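Local coordinates for uncharacterized protein (Pyrococcus furiosus, PDB 4XM2) that is uncharacterized but probably acts as a zinc-dependent deacetylase, removing acetyl groups from N-acetylated amino sugars as its relatives in the GlcNAc-PI de-N-acetylase family do, at residues Glu38-Asp43 / His148-Arg153. Residues are numbered along the deposited sequence; the frame is centred on the assembly and turned at random.
With ZN (zinc ion), chain J.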
loop_
_atom_site.group_PDB
_atom_site.type_symbol
_atom_site.label_atom_id
_atom_site.label_comp_id
_atom_site.label_asym_id
_atom_site.label_seq_id
_atom_site.Cartn_x
_atom_site.Cartn_y
_atom_site.Cartn_z
ATOM N N GLU D 38 23.838 -5.715 -0.121
ATOM C CA GLU D 38 24.059 -4.393 -0.679
ATOM C C GLU D 38 22.792 -3.803 -1.276
ATOM O O GLU D 38 21.970 -4.547 -1.828
ATOM C CB GLU D 38 25.208 -4.349 -1.717
ATOM C CG GLU D 38 25.081 -5.332 -2.848
ATOM C CD GLU D 38 26.177 -5.185 -3.890
ATOM O OE1 GLU D 38 27.164 -4.467 -3.632
ATOM O OE2 GLU D 38 26.047 -5.782 -4.982
ATOM N N PRO D 39 22.607 -2.476 -1.160
ATOM C CA PRO D 39 21.400 -1.813 -1.775
ATOM C C PRO D 39 21.446 -1.758 -3.295
ATOM O O PRO D 39 20.410 -1.911 -3.947
ATOM C CB PRO D 39 21.439 -0.403 -1.214
ATOM C CG PRO D 39 22.388 -0.500 0.035
ATOM C CD PRO D 39 23.345 -1.587 -0.238
ATOM N N HIS D 40 22.640 -1.528 -3.854
ATOM C CA HIS D 40 22.832 -1.440 -5.312
ATOM C C HIS D 40 24.062 -2.245 -5.693
ATOM O O HIS D 40 24.853 -2.562 -4.828
ATOM C CB HIS D 40 23.065 0.016 -5.755
ATOM C CG HIS D 40 21.967 0.940 -5.358
ATOM N ND1 HIS D 40 22.103 1.847 -4.331
ATOM C CD2 HIS D 40 20.677 1.030 -5.780
ATOM C CE1 HIS D 40 20.954 2.492 -4.170
ATOM N NE2 HIS D 40 20.071 2.003 -5.028
ATOM N N PRO D 41 24.223 -2.547 -6.991
ATOM C CA PRO D 41 25.495 -3.018 -7.543
ATOM C C PRO D 41 26.590 -1.994 -7.334
ATOM O O PRO D 41 26.517 -0.886 -7.912
ATOM C CB PRO D 41 25.228 -3.131 -9.055
ATOM C CG PRO D 41 23.693 -3.208 -9.172
ATOM C CD PRO D 41 23.186 -2.389 -8.021
ATOM N N ASP D 42 27.589 -2.372 -6.534
ATOM C CA ASP D 42 28.735 -1.529 -6.188
ATOM C C ASP D 42 28.845 -1.174 -4.719
ATOM O O ASP D 42 29.905 -0.720 -4.296
ATOM C CB ASP D 42 28.915 -0.289 -7.112
ATOM C CG ASP D 42 28.032 0.956 -6.698
ATOM O OD1 ASP D 42 27.459 0.988 -5.589
ATOM O OD2 ASP D 42 27.944 1.919 -7.518
ATOM N N ASP D 43 27.817 -1.420 -3.905
ATOM C CA ASP D 43 27.963 -0.991 -2.497
ATOM C C ASP D 43 28.860 -1.850 -1.644
ATOM O O ASP D 43 29.660 -1.308 -0.886
ATOM C CB ASP D 43 26.639 -0.725 -1.786
ATOM C CG ASP D 43 25.949 0.454 -2.357
ATOM O OD1 ASP D 43 26.462 1.573 -2.177
ATOM O OD2 ASP D 43 24.910 0.242 -3.020
ATOM N N HIS D 148 19.466 8.169 0.686
ATOM C CA HIS D 148 18.867 7.179 -0.202
ATOM C C HIS D 148 17.932 6.218 0.523
ATOM O O HIS D 148 18.406 5.363 1.272
ATOM C CB HIS D 148 19.911 6.370 -0.979
ATOM C CG HIS D 148 19.403 5.870 -2.291
ATOM N ND1 HIS D 148 20.020 6.168 -3.493
ATOM C CD2 HIS D 148 18.282 5.173 -2.609
ATOM C CE1 HIS D 148 19.326 5.636 -4.490
ATOM N NE2 HIS D 148 18.255 5.042 -3.982
ATOM N N PRO D 149 16.612 6.256 0.211
ATOM C CA PRO D 149 15.693 5.332 0.906
ATOM C C PRO D 149 16.087 3.875 0.774
ATOM O O PRO D 149 15.935 3.149 1.750
ATOM C CB PRO D 149 14.325 5.573 0.231
ATOM C CG PRO D 149 14.650 6.197 -1.043
ATOM C CD PRO D 149 15.879 7.056 -0.780
ATOM N N ASP D 150 16.556 3.461 -0.413
ATOM C CA ASP D 150 17.034 2.093 -0.666
ATOM C C ASP D 150 18.131 1.691 0.330
ATOM O O ASP D 150 18.234 0.515 0.689
ATOM C CB ASP D 150 17.675 1.953 -2.077
ATOM C CG ASP D 150 16.661 2.013 -3.254
ATOM O OD1 ASP D 150 15.450 1.886 -3.045
ATOM O OD2 ASP D 150 17.100 2.176 -4.442
ATOM N N HIS D 151 18.942 2.659 0.780
ATOM C CA HIS D 151 20.035 2.390 1.725
ATOM C C HIS D 151 19.492 2.235 3.103
ATOM O O HIS D 151 19.719 1.243 3.786
ATOM C CB HIS D 151 21.091 3.529 1.714
ATOM C CG HIS D 151 22.144 3.333 0.684
ATOM N ND1 HIS D 151 23.486 3.194 1.013
ATOM C CD2 HIS D 151 22.058 3.162 -0.666
ATOM C CE1 HIS D 151 24.169 2.973 -0.094
ATOM N NE2 HIS D 151 23.341 2.965 -1.123
ATOM N N ARG D 152 18.752 3.227 3.535
ATOM C CA ARG D 152 18.099 3.110 4.827
ATOM C C ARG D 152 17.353 1.756 4.815
ATOM O O ARG D 152 17.476 0.982 5.719
ATOM C CB ARG D 152 17.119 4.284 5.046
ATOM C CG ARG D 152 17.752 5.647 4.931
ATOM C CD ARG D 152 16.791 6.746 5.555
ATOM N NE ARG D 152 15.648 6.958 4.682
ATOM C CZ ARG D 152 15.536 7.909 3.766
ATOM N NH1 ARG D 152 16.497 8.801 3.580
ATOM N NH2 ARG D 152 14.423 7.993 3.063
ATOM N N ARG D 153 16.620 1.446 3.766
ATOM C CA ARG D 153 15.710 0.322 3.885
ATOM C C ARG D 153 16.474 -0.991 3.911
ATOM O O ARG D 153 16.107 -1.894 4.630
ATOM C CB ARG D 153 14.639 0.374 2.814
ATOM C CG ARG D 153 13.592 1.460 3.126
ATOM C CD ARG D 153 12.838 1.852 1.876
ATOM N NE ARG D 153 11.644 2.550 2.284
ATOM C CZ ARG D 153 10.551 2.716 1.522
ATOM N NH1 ARG D 153 10.436 2.177 0.278
ATOM N NH2 ARG D 153 9.536 3.400 2.039
HETATM ZN ZN ZN J . 23.924 2.399 -3.266
HETATM O O HOH W 1 25.585 2.736 -4.899
HETATM O O HOH W 2 24.004 4.274 -4.234
#
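H40 and H151 meet at a zinc ion that ties the loop 38-43 to the start of helix 149-164. H40 binds the metal through ND1 at 2.2 Å, and H151 through NE2 at 2.3 Å. D43 adds OD2, 2.4 Å from the zinc, and two waters make up five ligands. The spacing of H40, D43 and H151 matches the HPDD and HPDH motifs of GlcNAc-PI de-N-acetylases, consistent with the zinc-dependent catalytic site of that family.

The two imidazoles meet rim to rim, with planes 37° apart. P39 lies over one face of H151. P39 CG sits 3.7 Å from the centroid of the H151 ring, almost on the ring normal, in a CH-pi contact. H40 has CG beside its backbone N (chi1 -57°), which puts the ring between loop and helix; the turn about chi2 then directs ND1 to the zinc and NE2 to D150. H40 NE2 donates to D150 OD2 over 3.0 Å, and OD2 accepts with its anti lone pair. The bond is bent, with D150 OD2 tilted 21° out of the imidazole plane. Both ring nitrogens of H40 are therefore engaged, and its rotation is fixed. D150 is a second-shell residue, held in turn by the backbone N of T112 and of L114. The edge of H40 also points at the face of H148 in a T-shaped pair.

D43 is steadied too: OD2 accepts from the backbone N of H40, and OD1 from Y191. Water 1 bridges D42 OD1 and D43 OD1 while bound to the zinc.

H259 of the second subunit packs edge-to-face with H151. The loop leaves strand 33-38, central in the five-stranded parallel sheet, and leads into helix 43-57. Strand 61-68 flanks it through T68, and Y190 at the end of strand 186-190 touches P39.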